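Local atomic coordinates of sugar ABC transporter substrate-binding protein, BlMnBP1 (Bifidobacterium animalis subsp. lactis ATCC 27673, PDB entry 6I5R), a protein that binds mannobiose and related manno-oligosaccharides and probably delivers them to an ABC transporter for uptake. Residues A[134-138]-A[388-392]. Numbering follows the deposited sequence.
With ZN (zinc ion), chain J; ZN (zinc ion), chain F.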
ATOM      1  N   LYS A 134       2.165  10.905   6.291  1.00 16.95           N
ATOM      2  CA  LYS A 134       1.604  11.952   5.430  1.00 17.55           C
ATOM      3  C   LYS A 134       1.654  13.273   6.186  1.00 18.90           C
ATOM      4  O   LYS A 134       0.642  13.786   6.641  1.00 18.94           O
ATOM      5  CB  LYS A 134       0.186  11.612   5.010  1.00 18.82           C
ATOM      6  CG  LYS A 134       0.034  10.218   4.440  1.00 21.47           C
ATOM      7  CD  LYS A 134       0.604  10.116   3.039  1.00 19.90           C
ATOM      8  CE  LYS A 134       0.238   8.807   2.378  1.00 20.23           C
ATOM      9  NZ  LYS A 134       0.850   8.684   1.052  1.00 22.68           N
ATOM     10  N   ALA A 135       2.866  13.800   6.335  1.00 24.11           N
ATOM     11  CA  ALA A 135       3.092  15.013   7.096  1.00 16.50           C
ATOM     12  C   ALA A 135       4.122  15.875   6.376  1.00 19.63           C
ATOM     13  O   ALA A 135       4.884  15.401   5.516  1.00 16.39           O
ATOM     14  CB  ALA A 135       3.532  14.687   8.532  1.00 16.39           C
ATOM     15  N   TYR A 136       4.131  17.156   6.742  1.00 16.39           N
ATOM     16  CA  TYR A 136       5.073  18.085   6.128  1.00 16.39           C
ATOM     17  C   TYR A 136       5.185  19.340   6.979  1.00 21.14           C
ATOM     18  O   TYR A 136       4.188  19.803   7.544  1.00 17.65           O
ATOM     19  CB  TYR A 136       4.657  18.500   4.708  1.00 18.01           C
ATOM     20  CG  TYR A 136       5.821  19.123   3.999  1.00 17.18           C
ATOM     21  CD1 TYR A 136       6.791  18.319   3.471  1.00 19.20           C
ATOM     22  CD2 TYR A 136       5.968  20.486   3.895  1.00 17.77           C
ATOM     23  CE1 TYR A 136       7.876  18.831   2.849  1.00 26.80           C
ATOM     24  CE2 TYR A 136       7.072  21.027   3.262  1.00 18.88           C
ATOM     25  CZ  TYR A 136       8.026  20.176   2.752  1.00 22.79           C
ATOM     26  OH  TYR A 136       9.158  20.623   2.103  1.00 36.14           O
ATOM     27  N   ASP A 137       6.383  19.943   6.978  1.00 17.77           N
ATOM     28  CA  ASP A 137       6.661  21.138   7.792  1.00 18.94           C
ATOM     29  C   ASP A 137       5.964  21.004   9.161  1.00 20.27           C
ATOM     30  O   ASP A 137       5.421  21.970   9.684  1.00 17.23           O
ATOM     31  CB  ASP A 137       6.259  22.429   7.021  1.00 17.06           C
ATOM     32  CG  ASP A 137       7.445  23.054   6.224  1.00 22.06           C
ATOM     33  OD1 ASP A 137       8.549  22.604   6.400  1.00 17.32           O
ATOM     34  OD2 ASP A 137       7.316  24.030   5.440  1.00 34.39           O
ATOM     35  N   GLY A 138       5.969  19.801   9.751  1.00 19.43           N
ATOM     36  CA  GLY A 138       5.515  19.579  11.119  1.00 16.39           C
ATOM     37  C   GLY A 138       4.026  19.379  11.316  1.00 21.50           C
ATOM     38  O   GLY A 138       3.552  19.348  12.465  1.00 16.39           O
ATOM     39  N   GLN A 388      15.039  17.217   5.319  1.00 16.39           N
ATOM     40  CA  GLN A 388      15.065  16.324   4.167  1.00 16.39           C
ATOM     41  C   GLN A 388      13.712  15.668   3.924  1.00 18.69           C
ATOM     42  O   GLN A 388      13.625  14.724   3.142  1.00 16.39           O
ATOM     43  CB  GLN A 388      16.139  15.244   4.346  1.00 19.10           C
ATOM     44  CG  GLN A 388      17.558  15.699   4.035  1.00 27.25           C
ATOM     45  CD  GLN A 388      18.554  14.522   3.879  1.00 23.89           C
ATOM     46  OE1 GLN A 388      19.400  14.499   2.961  1.00 34.79           O
ATOM     47  NE2 GLN A 388      18.470  13.555   4.786  1.00 33.74           N
ATOM     48  N   GLU A 389      12.646  16.176   4.542  1.00 16.39           N
ATOM     49  CA  GLU A 389      11.358  15.491   4.467  1.00 17.14           C
ATOM     50  C   GLU A 389      10.902  15.337   3.024  1.00 19.74           C
ATOM     51  O   GLU A 389      10.242  14.352   2.680  1.00 25.53           O
ATOM     52  CB  GLU A 389      10.335  16.274   5.280  1.00 22.47           C
ATOM     53  CG  GLU A 389       9.113  15.493   5.743  1.00 24.57           C
ATOM     54  CD  GLU A 389       8.251  16.296   6.733  1.00 20.83           C
ATOM     55  OE1 GLU A 389       8.460  17.507   6.856  1.00 30.42           O
ATOM     56  OE2 GLU A 389       7.362  15.713   7.385  1.00 31.25           O
ATOM     57  N   ASP A 390      11.277  16.282   2.179  1.00 16.39           N
ATOM     58  CA  ASP A 390      10.817  16.398   0.805  1.00 25.77           C
ATOM     59  C   ASP A 390      11.779  15.766  -0.189  1.00 20.94           C
ATOM     60  O   ASP A 390      11.501  15.756  -1.396  1.00 22.09           O
ATOM     61  CB  ASP A 390      10.629  17.886   0.471  1.00 22.93           C
ATOM     62  CG  ASP A 390       9.843  18.097  -0.801  1.00 23.74           C
ATOM     63  OD1 ASP A 390       9.016  17.227  -1.136  1.00 28.68           O
ATOM     64  OD2 ASP A 390      10.038  19.128  -1.481  1.00 27.92           O
ATOM     65  N   LEU A 391      12.903  15.236   0.290  1.00 20.66           N
ATOM     66  CA  LEU A 391      13.957  14.823  -0.620  1.00 16.39           C
ATOM     67  C   LEU A 391      13.521  13.631  -1.475  1.00 16.39           C
ATOM     68  O   LEU A 391      13.759  13.615  -2.687  1.00 16.39           O
ATOM     69  CB  LEU A 391      15.218  14.482   0.178  1.00 20.79           C
ATOM     70  CG  LEU A 391      16.369  14.098  -0.733  1.00 19.67           C
ATOM     71  CD1 LEU A 391      16.826  15.306  -1.537  1.00 19.36           C
ATOM     72  CD2 LEU A 391      17.516  13.516   0.062  1.00 20.15           C
ATOM     73  N   LEU A 392      12.870  12.645  -0.874  1.00 16.39           N
ATOM     74  CA  LEU A 392      12.443  11.486  -1.661  1.00 18.06           C
ATOM     75  C   LEU A 392      11.428  11.901  -2.719  1.00 22.16           C
ATOM     76  O   LEU A 392      11.508  11.471  -3.872  1.00 17.51           O
ATOM     77  CB  LEU A 392      11.859  10.387  -0.772  1.00 16.39           C
ATOM     78  CG  LEU A 392      11.310   9.181  -1.560  1.00 20.68           C
ATOM     79  CD1 LEU A 392      12.403   8.326  -2.210  1.00 16.39           C
ATOM     80  CD2 LEU A 392      10.428   8.371  -0.613  1.00 17.24           C
TER
HETATM   81 ZN    ZN J 510       8.562  18.518  -2.861  0.62 21.47          ZN
HETATM   82 ZN    ZN F 506       9.683  23.849   5.269  1.00 20.75          ZN
HETATM   83  O   HOH W   1       9.887  19.897  -3.805  1.00 16.75           O
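The ring of Y136 meets D390 at its edge and the carboxylate of E389 obliquely. At the edge, near the ring plane, sits CB of D390, 3.5 Å from OH of Y136. The D390 carboxylate stands nearly perpendicular to the ring, while that of E389 is turned only 17° from it. OE1 of E389 comes within 3.9 Å of CD1 of Y136. On Y136, CG lies anti to the backbone N (chi1 -164°), which brings the end of the ring closer to D390 than its CB bond alone would suggest. E389 has the same first torsion, and the chain, extended beyond CG, carries the carboxylate to the backbone of 135-137. There OE1 of E389 accepts a weak, bent hydrogen bond from N of D137, 3.2 Å long with an N-H...O angle of 127°. The other oxygen, OE2 of E389, lies 3.1 Å from O of A135. Both are acceptors, so this is a close approach and not a hydrogen bond.

The contact lies at the surface, joining the strand 135-136 to the turn that leads into helix 391-399. D390 binds a zinc ion through both carboxylate oxygens, with OD2 of D390 2.1 Å from the metal; D107, S109, N394 and a water are further ligands. D137 grips a second zinc ion with OD1 and OD2. K108 touches both Y136 and E389, and S109 also touches Y136. The chemistry implies a modest polar link: one weak bond and van der Waals contact beside a zinc site. The carbonyl of A135 may raise the pKa of E389, but K108 and the N-H of D137 would work against this, and the ionisation stays undecided.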